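Local coordinates for macrodomain protein (Streptomyces coelicolor, PDB 5E3B) that probably acts as a macrodomain hydrolase that releases ADP-ribose from ADP-ribosylated thymidine in DNA, at residues Asp30-Ser35 and Leu58-Arg63; Ser139-Arg144 and Thr173-Gly178. All blocks are in the same frame, centred on the assembly; numbering follows the deposited sequence.

Contact 1 (Asp30-Ser35 and Leu58-Arg63); sequences DATAPS and LAVSRR
Arg63, in the segment 58-63, reaches to the turn Asp30-Ala33 and donates from NE to Thr32 OG1, 2.9 Å away. The bond is nearly straight (166°), and OG1 lies close to the guanidinium plane. On the same group, NH2 makes a salt bridge to Asp30 OD2 at 3.2 Å. This acceptor too lies close to the guanidinium plane, but the donor meets the carboxylate from above its plane. The two planes are turned 45° apart. Two bonds thus fix the rotation of the guanidinium, while the methyl of Ala33 lies over one of its faces. The arginine chain bends at chi3 (-74°), which turns NE toward the threonine. Asp30 has a second conformer, so the bonds of its carboxylate hold for the one described.

The turn is tied up from within. Thr32 N donates to Asp30 OD1 at 3.0 Å, making an Asx turn. Ala33 N donates to Asp30 O, also at 3.0 Å, and closes a type I beta turn. Water 1 gives one bond to Asp30 OD2 (2.9 Å) and one to Ala59 O (2.8 Å), so it bridges the turn to the helix backbone. The apolar part is small: Thr32 CG2 touches Val60 CG2 at 4.1 Å.

The turn follows strand 25-28 and abuts helix 56-63. Thr32 also packs on Phe56 and Trp64, and Ala31 and Pro34 lie on Tyr175 of strand 172-176. Ser61 OG hydrogen-bonds Trp52 and Glu68, which links the helix to the loop before it and to helix 66-76.

Contact 2 (Ser139-Arg144 and Thr173-Gly178); sequences SVHLPR and TVYDHG. With NA (sodium ion), chain C.
Val140 O is gripped twice: Thr173 N donates to it at 2.9 Å, and water 2 donates at 3.1 Å. The same water is hydrogen-bonded to Thr173 OG1 at 2.8 Å. From here a parallel ladder runs along the strands. Leu142 N donates to Thr173 O at 2.9 Å, Tyr175 N to Leu142 O at 2.8 Å, and Arg144 N to Tyr175 O. The two strand directions are 28° apart.

His141, Thr173 and Tyr175 share one face of the sheet. His141 ND1 and Tyr175 OH are hydrogen-bonded at 2.7 Å, and either could be the donor. The imidazole and phenol touch at their edges and do not stack. The other ring nitrogen, NE2, donates to Ser139 OG at 2.8 Å, so the imidazole is held at both nitrogens. CG anti to the carbonyl carbon (chi1 -60°) puts the ring beside Tyr175, and chi2 of -87° turns its ND1 edge to the hydroxyl.

On the other side, Val174 CG1 packs against Arg144 CB and lies over one face of its guanidinium. Asp176 OD2 binds a sodium ion at 2.6 Å in the conformer described; water 3 is a second ligand.

Strand 139-143 also bonds to strand 40-47, and strand 172-176 lies next to strand 25-28. Both are inner strands of the macrodomain sheet. Arg144 and Val174 touch Trp154 of helix 154-166, whereas Pro34 lies against His141.

Overall arrangement
The two contacts follow one another along the chain. After strand 25-28, the turn of contact 1 begins. The chain then runs through strand 40-47 and returns on helix 56-63, which closes that loop. It next adds helix 66-76, strands 88-94 and 97-105, and helix 119-136. Contact 2 opens at strand 139-143. Helix 154-166 follows, and strand 172-176 closes the second loop as a beta-alpha-beta crossover. Neither loop encloses the other, but they meet in space, with centres about 10 Å apart. They touch where segment 30-35 lies against one face of the strands of contact 2. Together they join helix 56-63, through the turn, to the central parallel strands.

Contact 1 (Asp30-Ser35 and Leu58-Arg63)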
loop_
_atom_site.group_PDB
_atom_site.type_symbol
_atom_site.label_atom_id
_atom_site.label_comp_id
_atom_site.label_asym_id
_atom_site.label_seq_id
_atom_site.Cartn_x
_atom_site.Cartn_y
_atom_site.Cartn_z
ATOM N N ASP A 30 1.684 6.057 -13.103
ATOM C CA ASP A 30 1.114 6.551 -11.797
ATOM C C ASP A 30 0.204 5.377 -11.328
ATOM O O ASP A 30 -0.790 4.993 -11.930
ATOM C CB ASP A 30 0.408 7.962 -11.891
ATOM C CG ASP A 30 -0.363 8.401 -10.626
ATOM O OD1 ASP A 30 -0.293 7.861 -9.535
ATOM O OD2 ASP A 30 -1.102 9.399 -10.719
ATOM N N ALA A 31 0.694 4.781 -10.217
ATOM C CA ALA A 31 -0.037 3.685 -9.535
ATOM C C ALA A 31 -1.454 4.069 -9.088
ATOM O O ALA A 31 -2.230 3.173 -8.834
ATOM C CB ALA A 31 0.725 3.185 -8.353
ATOM N N THR A 32 -1.770 5.348 -8.996
ATOM C CA THR A 32 -3.147 5.777 -8.675
ATOM C C THR A 32 -4.067 5.731 -9.798
ATOM O O THR A 32 -5.268 5.975 -9.631
ATOM C CB THR A 32 -3.159 7.170 -7.979
ATOM O OG1 THR A 32 -2.861 8.208 -8.926
ATOM C CG2 THR A 32 -2.246 7.179 -6.799
ATOM N N ALA A 33 -3.601 5.372 -10.993
ATOM C CA ALA A 33 -4.460 5.189 -12.098
ATOM C C ALA A 33 -4.273 3.893 -12.834
ATOM O O ALA A 33 -3.971 3.911 -14.007
ATOM C CB ALA A 33 -4.297 6.365 -13.050
ATOM N N PRO A 34 -4.480 2.761 -12.181
ATOM C CA PRO A 34 -4.338 1.463 -12.897
ATOM C C PRO A 34 -5.369 1.348 -13.990
ATOM O O PRO A 34 -6.502 1.812 -13.782
ATOM C CB PRO A 34 -4.599 0.403 -11.803
ATOM C CG PRO A 34 -4.809 1.123 -10.543
ATOM C CD PRO A 34 -4.946 2.581 -10.799
ATOM N N SER A 35 -4.996 0.715 -15.097
ATOM C CA SER A 35 -5.860 0.677 -16.286
ATOM C C SER A 35 -6.259 -0.741 -16.616
ATOM O O SER A 35 -6.155 -1.200 -17.750
ATOM C CB SER A 35 -5.133 1.283 -17.467
ATOM O OG SER A 35 -3.934 0.559 -17.688
ATOM N N LEU A 58 1.302 12.125 -1.507
ATOM C CA LEU A 58 0.830 13.321 -2.225
ATOM C C LEU A 58 0.194 13.028 -3.551
ATOM O O LEU A 58 -0.810 13.704 -3.967
ATOM C CB LEU A 58 1.924 14.360 -2.346
ATOM C CG LEU A 58 2.385 14.971 -1.037
ATOM C CD1 LEU A 58 3.415 16.000 -1.352
ATOM C CD2 LEU A 58 1.311 15.514 -0.111
ATOM N N ALA A 59 0.660 11.950 -4.212
ATOM C CA ALA A 59 0.077 11.487 -5.434
ATOM C C ALA A 59 -1.361 10.968 -5.181
ATOM O O ALA A 59 -2.288 11.234 -5.905
ATOM C CB ALA A 59 0.861 10.372 -6.110
ATOM N N VAL A 60 -1.513 10.269 -4.046
ATOM C CA VAL A 60 -2.864 9.807 -3.660
ATOM C C VAL A 60 -3.823 11.009 -3.428
ATOM O O VAL A 60 -4.916 10.990 -3.993
ATOM C CB VAL A 60 -2.770 8.877 -2.412
ATOM C CG1 VAL A 60 -4.128 8.499 -1.883
ATOM C CG2 VAL A 60 -1.963 7.667 -2.779
ATOM N N SER A 61 -3.347 11.974 -2.675
ATOM C CA SER A 61 -4.218 13.170 -2.371
ATOM C C SER A 61 -4.462 14.034 -3.606
ATOM O O SER A 61 -5.505 14.701 -3.692
ATOM C CB SER A 61 -3.699 13.913 -1.188
ATOM O OG SER A 61 -3.788 13.181 0.005
ATOM N N ARG A 62 -3.553 13.977 -4.572
ATOM C CA ARG A 62 -3.859 14.584 -5.879
ATOM C C ARG A 62 -4.959 13.984 -6.610
ATOM O O ARG A 62 -5.537 14.716 -7.469
ATOM C CB ARG A 62 -2.655 14.742 -6.757
ATOM C CG ARG A 62 -1.733 15.845 -6.254
ATOM C CD ARG A 62 -0.605 16.093 -7.243
ATOM N NE ARG A 62 0.448 15.050 -7.252
ATOM C CZ ARG A 62 1.522 15.021 -6.436
ATOM N NH1 ARG A 62 1.740 15.956 -5.502
ATOM N NH2 ARG A 62 2.388 14.045 -6.543
ATOM N N ARG A 63 -5.373 12.760 -6.294
ATOM C CA ARG A 63 -6.486 12.164 -6.966
ATOM C C ARG A 63 -7.798 12.029 -6.159
ATOM O O ARG A 63 -8.913 12.160 -6.715
ATOM C CB ARG A 63 -6.127 10.772 -7.449
ATOM C CG ARG A 63 -6.959 10.238 -8.551
ATOM C CD ARG A 63 -6.373 9.008 -9.234
ATOM N NE ARG A 63 -5.240 9.290 -10.115
ATOM C CZ ARG A 63 -5.244 9.820 -11.320
ATOM N NH1 ARG A 63 -6.342 10.255 -11.913
ATOM N NH2 ARG A 63 -4.056 10.014 -11.892
HETATM O O HOH W 1 -2.139 11.258 -8.730
#

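Contact 2 (Ser139-Arg144 and Thr173-Gly178)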
loop_
_atom_site.group_PDB
_atom_site.type_symbol
_atom_site.label_atom_id
_atom_site.label_comp_id
_atom_site.label_asym_id
_atom_site.label_seq_id
_atom_site.Cartn_x
_atom_site.Cartn_y
_atom_site.Cartn_z
ATOM N N SER A 139 -6.872 -6.982 -8.341
ATOM C CA SER A 139 -5.423 -6.871 -8.591
ATOM C C SER A 139 -4.819 -5.795 -7.708
ATOM O O SER A 139 -5.547 -4.857 -7.273
ATOM C CB SER A 139 -5.200 -6.517 -10.054
ATOM O OG SER A 139 -5.840 -5.332 -10.453
ATOM N N VAL A 140 -3.508 -5.902 -7.442
ATOM C CA VAL A 140 -2.827 -5.003 -6.507
ATOM C C VAL A 140 -1.785 -4.169 -7.266
ATOM O O VAL A 140 -1.148 -4.696 -8.191
ATOM C CB VAL A 140 -2.236 -5.776 -5.333
ATOM C CG1 VAL A 140 -1.405 -4.886 -4.485
ATOM C CG2 VAL A 140 -3.390 -6.405 -4.527
ATOM N N HIS A 141 -1.695 -2.889 -6.931
ATOM C CA HIS A 141 -0.930 -1.850 -7.660
ATOM C C HIS A 141 -0.146 -1.091 -6.641
ATOM O O HIS A 141 -0.701 -0.497 -5.680
ATOM C CB HIS A 141 -1.941 -0.978 -8.418
ATOM C CG HIS A 141 -2.730 -1.774 -9.394
ATOM N ND1 HIS A 141 -2.299 -2.015 -10.685
ATOM C CD2 HIS A 141 -3.859 -2.502 -9.245
ATOM C CE1 HIS A 141 -3.161 -2.773 -11.306
ATOM N NE2 HIS A 141 -4.097 -3.136 -10.445
ATOM N N LEU A 142 1.217 -1.163 -6.759
ATOM C CA LEU A 142 2.071 -0.607 -5.773
ATOM C C LEU A 142 3.144 0.290 -6.395
ATOM O O LEU A 142 3.689 -0.037 -7.426
ATOM C CB LEU A 142 2.809 -1.655 -4.923
ATOM C CG LEU A 142 2.064 -2.771 -4.148
ATOM C CD1 LEU A 142 2.135 -3.968 -4.989
ATOM C CD2 LEU A 142 2.615 -2.964 -2.741
ATOM N N PRO A 143 3.414 1.406 -5.761
ATOM C CA PRO A 143 4.567 2.140 -6.229
ATOM C C PRO A 143 5.824 1.475 -5.701
ATOM O O PRO A 143 5.886 0.908 -4.654
ATOM C CB PRO A 143 4.407 3.459 -5.531
ATOM C CG PRO A 143 3.697 3.140 -4.250
ATOM C CD PRO A 143 2.772 2.080 -4.612
ATOM N N ARG A 144 6.834 1.635 -6.551
ATOM C CA ARG A 144 8.105 1.112 -6.304
ATOM C C ARG A 144 8.651 2.073 -5.361
ATOM O O ARG A 144 8.457 3.342 -5.497
ATOM C CB ARG A 144 8.891 1.091 -7.667
ATOM C CG ARG A 144 10.292 0.704 -7.518
ATOM C CD ARG A 144 10.996 1.017 -8.828
ATOM N NE ARG A 144 10.721 -0.019 -9.795
ATOM C CZ ARG A 144 11.314 -1.206 -9.830
ATOM N NH1 ARG A 144 10.929 -2.058 -10.758
ATOM N NH2 ARG A 144 12.262 -1.576 -8.959
ATOM N N THR A 173 1.136 -5.311 -9.948
ATOM C CA THR A 173 1.912 -4.413 -10.792
ATOM C C THR A 173 2.625 -3.384 -9.943
ATOM O O THR A 173 2.081 -2.758 -9.033
ATOM C CB THR A 173 0.984 -3.707 -11.781
ATOM O OG1 THR A 173 0.146 -4.610 -12.524
ATOM C CG2 THR A 173 1.718 -2.721 -12.704
ATOM N N VAL A 174 3.948 -3.199 -10.213
ATOM C CA VAL A 174 4.826 -2.299 -9.504
ATOM C C VAL A 174 5.187 -1.137 -10.431
ATOM O O VAL A 174 5.625 -1.351 -11.559
ATOM C CB VAL A 174 6.121 -3.021 -9.053
ATOM C CG1 VAL A 174 7.217 -2.124 -8.532
ATOM C CG2 VAL A 174 5.786 -4.135 -8.077
ATOM N N TYR A 175 4.922 0.069 -9.934
ATOM C CA TYR A 175 5.044 1.293 -10.780
ATOM C C TYR A 175 6.236 2.148 -10.379
ATOM O O TYR A 175 6.524 2.443 -9.236
ATOM C CB TYR A 175 3.759 2.136 -10.571
ATOM C CG TYR A 175 2.524 1.528 -11.043
ATOM C CD1 TYR A 175 1.875 0.520 -10.284
ATOM C CD2 TYR A 175 1.893 1.906 -12.246
ATOM C CE1 TYR A 175 0.725 -0.069 -10.731
ATOM C CE2 TYR A 175 0.704 1.305 -12.684
ATOM C CZ TYR A 175 0.087 0.327 -11.890
ATOM O OH TYR A 175 -1.082 -0.238 -12.367
ATOM N N ASP A 176 6.964 2.546 -11.424
ATOM C CA ASP A 176 7.984 3.598 -11.266
ATOM C C ASP A 176 7.461 4.961 -11.774
ATOM O O ASP A 176 6.910 5.053 -12.793
ATOM C CB ASP A 176 9.272 3.249 -12.032
ATOM C CG ASP A 176 10.573 3.930 -11.468
ATOM O OD1 ASP A 176 10.594 4.567 -10.350
ATOM O OD2 ASP A 176 11.631 3.771 -12.168
ATOM N N HIS A 177 7.723 5.961 -10.937
ATOM C CA HIS A 177 7.344 7.414 -11.135
ATOM C C HIS A 177 8.139 8.294 -10.095
ATOM O O HIS A 177 8.586 7.798 -9.036
ATOM C CB HIS A 177 5.867 7.610 -10.919
ATOM C CG HIS A 177 5.261 8.819 -11.613
ATOM N ND1 HIS A 177 5.438 10.111 -11.160
ATOM C CD2 HIS A 177 4.350 8.910 -12.626
ATOM C CE1 HIS A 177 4.775 10.952 -11.946
ATOM N NE2 HIS A 177 4.080 10.253 -12.823
ATOM N N GLY A 178 8.324 9.579 -10.406
ATOM C CA GLY A 178 9.030 10.464 -9.506
ATOM C C GLY A 178 8.274 10.786 -8.251
ATOM O O GLY A 178 8.926 11.229 -7.334
HETATM NA NA NA C . 11.414 2.788 -14.558
HETATM O O HOH W 2 -1.801 -5.902 -11.009
HETATM O O HOH W 3 9.156 0.898 -14.512
#